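Local coordinates for thioredoxin reductase (Streptomyces clavuligerus, PDB 4NTD), which is a flavoenzyme named HlmI that probably forms the disulfide bond of the natural product holomycin, using bound FAD and a redox-active cysteine pair, at residues Gln73-Leu76 and Ser77-Gly80; Asp79-Pro83 and Ser84-Glu88; Val185-Ala188 and Leu189-Arg192; Gly264-Ala268 and Leu269-Arg273. All coordinates share one frame; numbering follows the deposited sequence.

Overall arrangement
From the N terminus, interaction 1 (73-80) comes first: a turn in the loop between strand 56-60 and helix 83-96 that brings the chain back on itself beside the flavin. Interaction 2 (79-88) overlaps it, sharing D79 and G80, and carries the loop into helix 83-96; their centres are about 9 Å apart and both touch the second subunit. Interaction 3 (185-192) follows on helix 184-191, part of a beta-alpha-beta unit in the other parallel-sheet region, where glutathione binds. Interaction 4 (264-273) ends helix 264-269, with its centre about 33 Å from that of interaction 1. After the first overlap the contacts run in series, none nested or crossed.

Interaction 1 of 4, residues Gln73-Leu76 and Ser77-Gly80; sequences QGFL and SRDG. With FAD (flavin-adenine dinucleotide), chain C.
S77 follows L76 at the head of the hairpin-like loop, and its OG lies 2.6 Å from L76 O in a hydrogen bond made in the carbonyl plane, on a lone pair. The hydroxyl sits between its own backbone N and carbonyl carbon, which turns it back onto the preceding carbonyl. R78 closes the turn: its N donates to F75 O at 2.8 Å. Its side chain starts alongside the F75 ring, with R78 CB 3.7 Å from F75 CD2, and the two groups point the same way while ring and guanidinium planes stand 51° apart. The guanidinium then leads away, and its NH1 bonds S77 O of the second subunit. A water joins the two arms, accepting from F75 N and donating to R78 O. At D79 the carboxylate swings back across the loop, CG anti to the backbone N (chi1 -173°), and OD1 accepts a hydrogen bond from G74 N on its anti lone pair at 2.8 Å, with an N-H...acceptor angle of 158°. OD2 meanwhile bonds Y97 OH of the second subunit. Replacing D79 by alanine removes the carboxylate, and G74 N and Y97 OH of the second subunit would probably lose their partner. G80 has a positive phi that would be strained for a residue with a side chain. Ahead of G74, Q73 N donates to FAD O4 at 2.8 Å and Q73 O accepts from FAD N3 at 2.9 Å. The loop is closed at one end by a type II beta turn from F75 to R78, while Q73 at the other end binds the pyrimidine edge of the isoalloxazine.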
loop_
_atom_site.group_PDB
_atom_site.type_symbol
_atom_site.label_atom_id
_atom_site.label_comp_id
_atom_site.label_asym_id
_atom_site.label_seq_id
_atom_site.Cartn_x
_atom_site.Cartn_y
_atom_site.Cartn_z
ATOM N N GLN A 73 -8.373 -12.414 -3.538
ATOM C CA GLN A 73 -8.161 -12.739 -2.135
ATOM C C GLN A 73 -7.052 -11.870 -1.546
ATOM O O GLN A 73 -6.152 -11.423 -2.262
ATOM C CB GLN A 73 -7.763 -14.210 -1.989
ATOM C CG GLN A 73 -8.646 -15.211 -2.726
ATOM C CD GLN A 73 -10.030 -15.374 -2.119
ATOM O OE1 GLN A 73 -10.273 -15.026 -0.958
ATOM N NE2 GLN A 73 -10.946 -15.918 -2.904
ATOM N N GLY A 74 -7.134 -11.629 -0.238
ATOM C CA GLY A 74 -6.056 -10.982 0.515
ATOM C C GLY A 74 -6.096 -9.463 0.637
ATOM O O GLY A 74 -5.157 -8.867 1.156
ATOM N N PHE A 75 -7.178 -8.848 0.164
ATOM C CA PHE A 75 -7.397 -7.395 0.240
ATOM C C PHE A 75 -8.280 -7.135 1.462
ATOM O O PHE A 75 -9.421 -7.594 1.506
ATOM C CB PHE A 75 -8.098 -6.955 -1.055
ATOM C CG PHE A 75 -8.279 -5.462 -1.228
ATOM C CD1 PHE A 75 -7.657 -4.802 -2.282
ATOM C CD2 PHE A 75 -9.124 -4.729 -0.400
ATOM C CE1 PHE A 75 -7.841 -3.442 -2.486
ATOM C CE2 PHE A 75 -9.310 -3.368 -0.598
ATOM C CZ PHE A 75 -8.667 -2.723 -1.638
ATOM N N LEU A 76 -7.757 -6.408 2.449
ATOM C CA LEU A 76 -8.461 -6.219 3.726
ATOM C C LEU A 76 -9.905 -5.739 3.546
ATOM O O LEU A 76 -10.153 -4.717 2.906
ATOM C CB LEU A 76 -7.710 -5.234 4.628
ATOM C CG LEU A 76 -8.274 -5.065 6.043
ATOM C CD1 LEU A 76 -8.082 -6.341 6.849
ATOM C CD2 LEU A 76 -7.625 -3.880 6.739
ATOM N N SER A 77 -10.833 -6.492 4.135
ATOM C CA SER A 77 -12.286 -6.240 4.089
ATOM C C SER A 77 -12.969 -6.628 2.770
ATOM O O SER A 77 -14.198 -6.577 2.684
ATOM C CB SER A 77 -12.633 -4.790 4.471
ATOM O OG SER A 77 -12.569 -3.911 3.360
ATOM N N ARG A 78 -12.185 -7.033 1.768
ATOM C CA ARG A 78 -12.713 -7.448 0.469
ATOM C C ARG A 78 -12.165 -8.816 0.053
ATOM O O ARG A 78 -12.036 -9.109 -1.138
ATOM C CB ARG A 78 -12.379 -6.402 -0.602
ATOM C CG ARG A 78 -13.017 -5.038 -0.379
ATOM C CD ARG A 78 -14.533 -5.136 -0.322
ATOM N NE ARG A 78 -15.196 -3.867 -0.615
ATOM C CZ ARG A 78 -16.517 -3.704 -0.653
ATOM N NH1 ARG A 78 -17.031 -2.512 -0.932
ATOM N NH2 ARG A 78 -17.332 -4.730 -0.422
ATOM N N ASP A 79 -11.855 -9.657 1.034
ATOM C CA ASP A 79 -11.369 -11.004 0.753
ATOM C C ASP A 79 -12.483 -11.820 0.094
ATOM O O ASP A 79 -13.539 -12.036 0.694
ATOM C CB ASP A 79 -10.890 -11.678 2.040
ATOM C CG ASP A 79 -10.209 -13.006 1.786
ATOM O OD1 ASP A 79 -9.245 -13.050 0.990
ATOM O OD2 ASP A 79 -10.636 -14.007 2.392
ATOM N N GLY A 80 -12.244 -12.246 -1.145
ATOM C CA GLY A 80 -13.218 -13.016 -1.922
ATOM C C GLY A 80 -14.044 -12.207 -2.914
ATOM O O GLY A 80 -14.853 -12.773 -3.649
HETATM P PA FAD C . -3.995 -3.688 -13.193
HETATM O O1A FAD C . -5.009 -4.108 -12.162
HETATM O O2A FAD C . -3.506 -4.718 -14.176
HETATM O O5B FAD C . -4.612 -2.460 -14.018
HETATM C C5B FAD C . -3.867 -1.845 -15.061
HETATM C C4B FAD C . -4.846 -1.164 -16.002
HETATM O O4B FAD C . -4.129 -0.337 -16.914
HETATM C C3B FAD C . -5.642 -2.163 -16.840
HETATM O O3B FAD C . -7.049 -1.988 -16.632
HETATM C C2B FAD C . -5.244 -1.866 -18.277
HETATM O O2B FAD C . -6.340 -2.000 -19.187
HETATM C C1B FAD C . -4.756 -0.429 -18.194
HETATM N N9A FAD C . -3.792 0.004 -19.229
HETATM C C8A FAD C . -2.614 -0.571 -19.529
HETATM N N7A FAD C . -1.985 0.119 -20.511
HETATM C C5A FAD C . -2.768 1.161 -20.842
HETATM C C6A FAD C . -2.704 2.285 -21.798
HETATM N N6A FAD C . -1.641 2.420 -22.622
HETATM N N1A FAD C . -3.740 3.158 -21.821
HETATM C C2A FAD C . -4.808 3.030 -21.005
HETATM N N3A FAD C . -4.924 2.030 -20.109
HETATM C C4A FAD C . -3.956 1.086 -19.986
HETATM N N1 FAD C . -3.845 -10.013 -6.453
HETATM C C2 FAD C . -4.501 -10.069 -5.272
HETATM O O2 FAD C . -4.244 -9.197 -4.418
HETATM N N3 FAD C . -5.409 -11.022 -4.992
HETATM C C4 FAD C . -5.731 -11.983 -5.877
HETATM O O4 FAD C . -6.572 -12.857 -5.587
HETATM C C4X FAD C . -5.065 -11.987 -7.201
HETATM N N5 FAD C . -5.322 -12.916 -8.156
HETATM C C5X FAD C . -4.670 -12.879 -9.349
HETATM C C6 FAD C . -4.953 -13.843 -10.312
HETATM C C7 FAD C . -4.307 -13.836 -11.544
HETATM C C7M FAD C . -4.630 -14.892 -12.573
HETATM C C8 FAD C . -3.301 -12.785 -11.841
HETATM C C8M FAD C . -2.582 -12.763 -13.165
HETATM C C9 FAD C . -3.011 -11.817 -10.884
HETATM C C9A FAD C . -3.656 -11.822 -9.644
HETATM N N10 FAD C . -3.381 -10.845 -8.652
HETATM C C10 FAD C . -4.075 -10.914 -7.433
HETATM C "C1'" FAD C . -2.415 -9.755 -8.841
HETATM C "C2'" FAD C . -3.144 -8.543 -9.421
HETATM O "O2'" FAD C . -3.452 -8.794 -10.800
HETATM C "C3'" FAD C . -2.308 -7.268 -9.315
HETATM O "O3'" FAD C . -1.940 -7.058 -7.946
HETATM C "C4'" FAD C . -3.043 -6.022 -9.809
HETATM O "O4'" FAD C . -3.649 -6.248 -11.087
HETATM C "C5'" FAD C . -2.100 -4.833 -9.941
HETATM O "O5'" FAD C . -2.877 -3.641 -10.030
HETATM P P FAD C . -2.464 -2.443 -11.017
HETATM O O1P FAD C . -0.979 -2.223 -10.924
HETATM O O2P FAD C . -3.424 -1.309 -10.760
HETATM O O3P FAD C . -2.680 -3.041 -12.510
HETATM O O HOH W 1 -9.292 -9.783 -1.779
#

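Interaction 2 of 4, residues Asp79-Pro83 and Ser84-Glu88; sequences DGMAP and SALLE
The start of helix 83-96 is built here, with A82 at the N-cap and M81 packed against the first turn. A82 O serves two amides: L86 N reaches it at 3.1 Å, and A85 N adds a weak bond at 3.0 Å with an N-H...acceptor angle of only 124°. One residue on, P83 O accepts from L87 N at 3.1 Å. P83 has no N-H to offer, which costs little in a first turn, where an amide has no helical carbonyl before it to bond. The M81 side chain comes alongside the helix. With CG anti to the backbone N (chi1 -169°) and the chain extended beyond it, the thioether runs past the start of the helix: SD lies 3.6 Å from L86 CA and 3.8 Å from L86 CB, while CE reaches 4.0 Å from A85 CB. The methyl of A82 touches the same alanine from another side, A82 CB to A85 CB 4.2 Å, and A85 thereby meets both residues that precede the helix. Farther along, L87 CG lies 3.3 Å from P83 O, beside the carbonyl that its own amide bonds. Outward, L86 packs on M72 and on S77 of the second subunit, P83 on N66, and L87 on P64. Just upstream, G80 and M81 both face M72 in a G1 beta bulge. The sequence is therefore a bulged loop passing into an alpha helix through a non-polar N-cap and a proline in the first turn.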
loop_
_atom_site.group_PDB
_atom_site.type_symbol
_atom_site.label_atom_id
_atom_site.label_comp_id
_atom_site.label_asym_id
_atom_site.label_seq_id
_atom_site.Cartn_x
_atom_site.Cartn_y
_atom_site.Cartn_z
ATOM N N ASP A 79 -11.855 -9.657 1.034
ATOM C CA ASP A 79 -11.369 -11.004 0.753
ATOM C C ASP A 79 -12.483 -11.820 0.094
ATOM O O ASP A 79 -13.539 -12.036 0.694
ATOM C CB ASP A 79 -10.890 -11.678 2.040
ATOM C CG ASP A 79 -10.209 -13.006 1.786
ATOM O OD1 ASP A 79 -9.245 -13.050 0.990
ATOM O OD2 ASP A 79 -10.636 -14.007 2.392
ATOM N N GLY A 80 -12.244 -12.246 -1.145
ATOM C CA GLY A 80 -13.218 -13.016 -1.922
ATOM C C GLY A 80 -14.044 -12.207 -2.914
ATOM O O GLY A 80 -14.853 -12.773 -3.649
ATOM N N MET A 81 -13.846 -10.889 -2.947
ATOM C CA MET A 81 -14.599 -10.014 -3.851
ATOM C C MET A 81 -14.215 -10.265 -5.309
ATOM O O MET A 81 -13.043 -10.481 -5.617
ATOM C CB MET A 81 -14.338 -8.545 -3.503
ATOM C CG MET A 81 -15.252 -7.550 -4.204
ATOM S SD MET A 81 -14.803 -5.848 -3.816
ATOM C CE MET A 81 -16.373 -5.015 -4.039
ATOM N N ALA A 82 -15.200 -10.236 -6.204
ATOM C CA ALA A 82 -14.929 -10.339 -7.639
ATOM C C ALA A 82 -14.147 -9.107 -8.099
ATOM O O ALA A 82 -14.487 -7.989 -7.711
ATOM C CB ALA A 82 -16.226 -10.463 -8.424
ATOM N N PRO A 83 -13.094 -9.301 -8.917
ATOM C CA PRO A 83 -12.357 -8.146 -9.439
ATOM C C PRO A 83 -13.247 -7.101 -10.116
ATOM O O PRO A 83 -13.053 -5.905 -9.899
ATOM C CB PRO A 83 -11.392 -8.777 -10.445
ATOM C CG PRO A 83 -11.137 -10.134 -9.895
ATOM C CD PRO A 83 -12.443 -10.573 -9.289
ATOM N N SER A 84 -14.219 -7.546 -10.913
ATOM C CA SER A 84 -15.133 -6.621 -11.591
ATOM C C SER A 84 -15.960 -5.794 -10.604
ATOM O O SER A 84 -16.282 -4.637 -10.879
ATOM C CB SER A 84 -16.061 -7.375 -12.550
ATOM O OG SER A 84 -16.861 -8.318 -11.860
ATOM N N ALA A 85 -16.294 -6.387 -9.458
ATOM C CA ALA A 85 -17.050 -5.689 -8.419
ATOM C C ALA A 85 -16.189 -4.643 -7.708
ATOM O O ALA A 85 -16.668 -3.549 -7.406
ATOM C CB ALA A 85 -17.625 -6.680 -7.417
ATOM N N LEU A 86 -14.928 -4.975 -7.436
ATOM C CA LEU A 86 -13.995 -4.002 -6.854
ATOM C C LEU A 86 -13.884 -2.779 -7.756
ATOM O O LEU A 86 -13.974 -1.640 -7.293
ATOM C CB LEU A 86 -12.601 -4.609 -6.651
ATOM C CG LEU A 86 -11.540 -3.648 -6.087
ATOM C CD1 LEU A 86 -11.812 -3.354 -4.620
ATOM C CD2 LEU A 86 -10.129 -4.187 -6.273
ATOM N N LEU A 87 -13.699 -3.024 -9.049
ATOM C CA LEU A 87 -13.517 -1.944 -10.009
ATOM C C LEU A 87 -14.803 -1.135 -10.202
ATOM O O LEU A 87 -14.748 0.088 -10.247
ATOM C CB LEU A 87 -12.994 -2.489 -11.343
ATOM C CG LEU A 87 -11.640 -3.209 -11.259
ATOM C CD1 LEU A 87 -11.268 -3.802 -12.610
ATOM C CD2 LEU A 87 -10.536 -2.290 -10.756
ATOM N N GLU A 88 -15.951 -1.806 -10.290
ATOM C CA GLU A 88 -17.236 -1.105 -10.406
ATOM C C GLU A 88 -17.460 -0.172 -9.212
ATOM O O GLU A 88 -17.837 0.988 -9.382
ATOM C CB GLU A 88 -18.397 -2.101 -10.522
ATOM C CG GLU A 88 -19.767 -1.450 -10.685
ATOM C CD GLU A 88 -20.877 -2.450 -10.958
ATOM O OE1 GLU A 88 -20.628 -3.460 -11.650
ATOM O OE2 GLU A 88 -22.011 -2.219 -10.485
#

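Interaction 3 of 4, residues Val185-Ala188 and Leu189-Arg192. With GSH (glutathione), chain B.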
loop_
_atom_site.group_PDB
_atom_site.type_symbol
_atom_site.label_atom_id
_atom_site.label_comp_id
_atom_site.label_asym_id
_atom_site.label_seq_id
_atom_site.Cartn_x
_atom_site.Cartn_y
_atom_site.Cartn_z
ATOM N N VAL A 185 12.115 -23.577 -9.939
ATOM C CA VAL A 185 12.584 -24.336 -8.775
ATOM C C VAL A 185 12.151 -23.651 -7.479
ATOM O O VAL A 185 11.544 -24.283 -6.614
ATOM C CB VAL A 185 14.118 -24.540 -8.783
ATOM C CG1 VAL A 185 14.597 -25.138 -7.464
ATOM C CG2 VAL A 185 14.524 -25.448 -9.934
ATOM N N ARG A 186 12.454 -22.360 -7.352
ATOM C CA ARG A 186 12.049 -21.596 -6.170
ATOM C C ARG A 186 10.527 -21.583 -6.008
ATOM O O ARG A 186 10.017 -21.610 -4.886
ATOM C CB ARG A 186 12.600 -20.165 -6.215
ATOM C CG ARG A 186 14.096 -20.071 -5.940
ATOM C CD ARG A 186 14.589 -18.632 -5.846
ATOM N NE ARG A 186 14.959 -18.247 -4.480
ATOM C CZ ARG A 186 14.138 -17.720 -3.569
ATOM N NH1 ARG A 186 12.854 -17.492 -3.837
ATOM N NH2 ARG A 186 14.611 -17.417 -2.366
ATOM N N HIS A 187 9.804 -21.566 -7.127
ATOM C CA HIS A 187 8.340 -21.571 -7.090
ATOM C C HIS A 187 7.786 -22.876 -6.513
ATOM O O HIS A 187 6.834 -22.856 -5.731
ATOM C CB HIS A 187 7.756 -21.311 -8.485
ATOM C CG HIS A 187 6.493 -20.512 -8.467
ATOM N ND1 HIS A 187 6.422 -19.254 -7.910
ATOM C CD2 HIS A 187 5.257 -20.780 -8.950
ATOM C CE1 HIS A 187 5.194 -18.785 -8.043
ATOM N NE2 HIS A 187 4.469 -19.691 -8.672
ATOM N N ALA A 188 8.382 -24.005 -6.891
ATOM C CA ALA A 188 7.985 -25.304 -6.340
ATOM C C ALA A 188 8.246 -25.376 -4.833
ATOM O O ALA A 188 7.418 -25.887 -4.076
ATOM C CB ALA A 188 8.709 -26.434 -7.059
ATOM N N LEU A 189 9.394 -24.855 -4.406
ATOM C CA LEU A 189 9.742 -24.821 -2.986
ATOM C C LEU A 189 8.770 -23.933 -2.202
ATOM O O LEU A 189 8.381 -24.267 -1.085
ATOM C CB LEU A 189 11.184 -24.339 -2.796
ATOM C CG LEU A 189 12.271 -25.233 -3.404
ATOM C CD1 LEU A 189 13.616 -24.525 -3.387
ATOM C CD2 LEU A 189 12.348 -26.570 -2.681
ATOM N N LEU A 190 8.375 -22.813 -2.802
ATOM C CA LEU A 190 7.373 -21.921 -2.216
ATOM C C LEU A 190 6.012 -22.613 -2.073
ATOM O O LEU A 190 5.370 -22.524 -1.025
ATOM C CB LEU A 190 7.244 -20.648 -3.064
ATOM C CG LEU A 190 6.169 -19.615 -2.708
ATOM C CD1 LEU A 190 6.317 -19.122 -1.276
ATOM C CD2 LEU A 190 6.243 -18.452 -3.687
ATOM N N LEU A 191 5.587 -23.319 -3.120
ATOM C CA LEU A 191 4.287 -23.998 -3.119
ATOM C C LEU A 191 4.185 -25.142 -2.103
ATOM O O LEU A 191 3.080 -25.508 -1.695
ATOM C CB LEU A 191 3.940 -24.500 -4.524
ATOM C CG LEU A 191 3.485 -23.394 -5.479
ATOM C CD1 LEU A 191 3.606 -23.838 -6.929
ATOM C CD2 LEU A 191 2.053 -22.975 -5.176
ATOM N N ARG A 192 5.326 -25.690 -1.681
ATOM C CA ARG A 192 5.340 -26.719 -0.631
ATOM C C ARG A 192 4.797 -26.216 0.709
ATOM O O ARG A 192 4.450 -27.018 1.576
ATOM C CB ARG A 192 6.745 -27.306 -0.435
ATOM C CG ARG A 192 7.042 -28.499 -1.326
ATOM C CD ARG A 192 6.293 -29.752 -0.885
ATOM N NE ARG A 192 6.904 -30.423 0.268
ATOM C CZ ARG A 192 6.453 -30.397 1.526
ATOM N NH1 ARG A 192 5.363 -29.713 1.869
ATOM N NH2 ARG A 192 7.113 -31.067 2.465
HETATM N N1 GSH B . 8.096 -12.363 -6.678
HETATM C CA1 GSH B . 8.525 -13.605 -6.032
HETATM C C1 GSH B . 10.064 -13.584 -5.953
HETATM O O11 GSH B . 10.680 -13.946 -6.985
HETATM O O12 GSH B . 10.592 -13.214 -4.874
HETATM C CB1 GSH B . 8.163 -14.820 -6.852
HETATM C CG1 GSH B . 7.271 -15.796 -6.088
HETATM C CD1 GSH B . 5.899 -15.157 -5.889
HETATM O OE1 GSH B . 5.566 -14.674 -4.808
HETATM N N2 GSH B . 5.094 -15.291 -6.945
HETATM C CA2 GSH B . 3.737 -14.736 -6.994
HETATM C C2 GSH B . 3.859 -13.327 -7.399
HETATM O O2 GSH B . 4.882 -12.825 -7.866
HETATM C CB2 GSH B . 3.138 -14.422 -5.622
HETATM S SG2 GSH B . 1.458 -15.007 -5.160
HETATM N N3 GSH B . 2.760 -12.701 -7.024
HETATM C CA3 GSH B . 2.681 -11.304 -7.084
HETATM C C3 GSH B . 1.606 -10.706 -8.032
HETATM O O31 GSH B . 0.629 -11.509 -8.549
HETATM O O32 GSH B . 1.598 -9.431 -8.281
#
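H187 O takes the N-H of L191 at 2.9 Å, a backbone bond of helix 184-191, the crossover of the beta-alpha-beta unit with strands 175-178 and 198-201. L191 CG also lies 3.4 Å from H187 O. R186 O receives L190 N at 2.9 Å, and V185 O receives L189 N. The bond from R192 N to A188 O, at 3.2 Å, is less straight, with an N-H...acceptor angle of 136°. H187 and L191 cross obliquely, H187 CD2 lying 4.0 Å from L191 CD1. A chi1 of -145°, away from the usual staggered values, carries the imidazole to the glutathione, whose CG1 lies in plane at the ring edge and whose N2 is 3.7 Å from H187 CE1. NE2 is spoken for by H161 O, and the H161 ring lies nearly parallel with the imidazole. L190 has CG anti to its backbone N (chi1 175°), which brings CD2 to 3.7 Å from CG1 of glutathione. With alanine in place of H187 the imidazole is gone, and H161 O would probably lose its donor and a gap open beside the gamma-glutamyl chain. V185 and L189 pack on helix 209-217. R186 forms a salt bridge with D325 of the second subunit, and R192 NE bonds R218 O. Toward glutathione the helix offers carbon contacts from H187 and L190, and neither residue hydrogen-bonds it; R65 of this chain and H321 of the second subunit do, consistent with a wall that shapes the pocket mainly by van der Waals contact.

Interaction 4 of 4, residues Gly264-Ala268 and Leu269-Arg273; sequences GLLTA and LGCER
L266 and C271 meet side to side at the end of helix 264-269: L266 CD2 lies 3.9 Å from C271 SG, and the sulfur also sits 3.3 Å from L266 O. That carbonyl is the acceptor for C271 N at 3.1 Å, with an N-H...acceptor angle of 158°, so the cysteine is held by backbone and side chain at the same residue. Inside that bond, G270 N bonds T267 O at 3.0 Å, approaching from above the carbonyl plane, 65° out of it. The two bonds back into the last turn, with the positive phi of G270, make a Schellman motif; a side chain at that phi would press on the carbonyl of L269. L269 N donates to L265 O at 3.2 Å and more weakly to L266 O, while L269 CG lies 3.4 Å from L265 O. Farther round, R273 returns toward the helix with its chain bent at chi3 (84°), putting NH1 2.9 Å from T267 OG1, which lies in plane at the guanidinium edge. Its other terminal nitrogen, NH2, forms a salt bridge with D263 and also bonds G277 O, which helps position the arginine. Beyond this shell, L266 rests on V292 and A294 of strand 292-294, C271 on T287 and V289, and L265 on V106 next to the FAD.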
loop_
_atom_site.group_PDB
_atom_site.type_symbol
_atom_site.label_atom_id
_atom_site.label_comp_id
_atom_site.label_asym_id
_atom_site.label_seq_id
_atom_site.Cartn_x
_atom_site.Cartn_y
_atom_site.Cartn_z
ATOM N N GLY A 264 6.367 1.344 -21.432
ATOM C CA GLY A 264 6.806 2.008 -22.660
ATOM C C GLY A 264 6.654 3.522 -22.632
ATOM O O GLY A 264 7.521 4.244 -23.127
ATOM N N LEU A 265 5.558 4.005 -22.051
ATOM C CA LEU A 265 5.318 5.447 -21.950
ATOM C C LEU A 265 6.328 6.118 -21.022
ATOM O O LEU A 265 6.721 7.263 -21.248
ATOM C CB LEU A 265 3.892 5.733 -21.468
ATOM C CG LEU A 265 2.763 5.268 -22.393
ATOM C CD1 LEU A 265 1.420 5.334 -21.679
ATOM C CD2 LEU A 265 2.730 6.089 -23.676
ATOM N N LEU A 266 6.743 5.400 -19.980
ATOM C CA LEU A 266 7.738 5.906 -19.035
ATOM C C LEU A 266 9.126 5.957 -19.676
ATOM O O LEU A 266 9.849 6.943 -19.523
ATOM C CB LEU A 266 7.758 5.045 -17.768
ATOM C CG LEU A 266 6.446 5.043 -16.971
ATOM C CD1 LEU A 266 6.422 3.910 -15.956
ATOM C CD2 LEU A 266 6.227 6.385 -16.286
ATOM N N THR A 267 9.487 4.901 -20.400
ATOM C CA THR A 267 10.750 4.868 -21.138
ATOM C C THR A 267 10.835 6.015 -22.151
ATOM O O THR A 267 11.868 6.681 -22.251
ATOM C CB THR A 267 10.941 3.518 -21.858
ATOM O OG1 THR A 267 10.944 2.461 -20.890
ATOM C CG2 THR A 267 12.257 3.486 -22.637
ATOM N N ALA A 268 9.745 6.252 -22.881
ATOM C CA ALA A 268 9.700 7.317 -23.890
ATOM C C ALA A 268 9.834 8.716 -23.278
ATOM O O ALA A 268 10.363 9.627 -23.916
ATOM C CB ALA A 268 8.421 7.219 -24.710
ATOM N N LEU A 269 9.358 8.877 -22.044
ATOM C CA LEU A 269 9.503 10.136 -21.303
ATOM C C LEU A 269 10.924 10.358 -20.771
ATOM O O LEU A 269 11.258 11.463 -20.339
ATOM C CB LEU A 269 8.505 10.190 -20.136
ATOM C CG LEU A 269 7.063 10.548 -20.504
ATOM C CD1 LEU A 269 6.099 10.114 -19.411
ATOM C CD2 LEU A 269 6.929 12.040 -20.776
ATOM N N GLY A 270 11.747 9.311 -20.794
ATOM C CA GLY A 270 13.128 9.391 -20.321
ATOM C C GLY A 270 13.291 9.006 -18.862
ATOM O O GLY A 270 14.297 9.351 -18.240
ATOM N N CYS A 271 12.312 8.286 -18.314
ATOM C CA CYS A 271 12.376 7.826 -16.927
ATOM C C CYS A 271 13.508 6.817 -16.768
ATOM O O CYS A 271 13.621 5.876 -17.553
ATOM C CB CYS A 271 11.053 7.181 -16.499
ATOM S SG CYS A 271 9.612 8.274 -16.549
ATOM N N GLU A 272 14.346 7.023 -15.755
ATOM C CA GLU A 272 15.498 6.156 -15.517
ATOM C C GLU A 272 15.065 4.787 -14.997
ATOM O O GLU A 272 14.081 4.675 -14.267
ATOM C CB GLU A 272 16.468 6.817 -14.531
ATOM C CG GLU A 272 17.148 8.058 -15.094
ATOM C CD GLU A 272 18.014 8.787 -14.081
ATOM O OE1 GLU A 272 18.233 8.255 -12.972
ATOM O OE2 GLU A 272 18.484 9.900 -14.401
ATOM N N ARG A 273 15.797 3.752 -15.403
ATOM C CA ARG A 273 15.576 2.395 -14.911
ATOM C C ARG A 273 16.600 2.089 -13.827
ATOM O O ARG A 273 17.731 2.574 -13.880
ATOM C CB ARG A 273 15.733 1.368 -16.038
ATOM C CG ARG A 273 14.967 1.686 -17.312
ATOM C CD ARG A 273 15.069 0.550 -18.321
ATOM N NE ARG A 273 14.070 -0.487 -18.067
ATOM C CZ ARG A 273 12.801 -0.447 -18.478
ATOM N NH1 ARG A 273 12.335 0.581 -19.187
ATOM N NH2 ARG A 273 11.985 -1.452 -18.176
#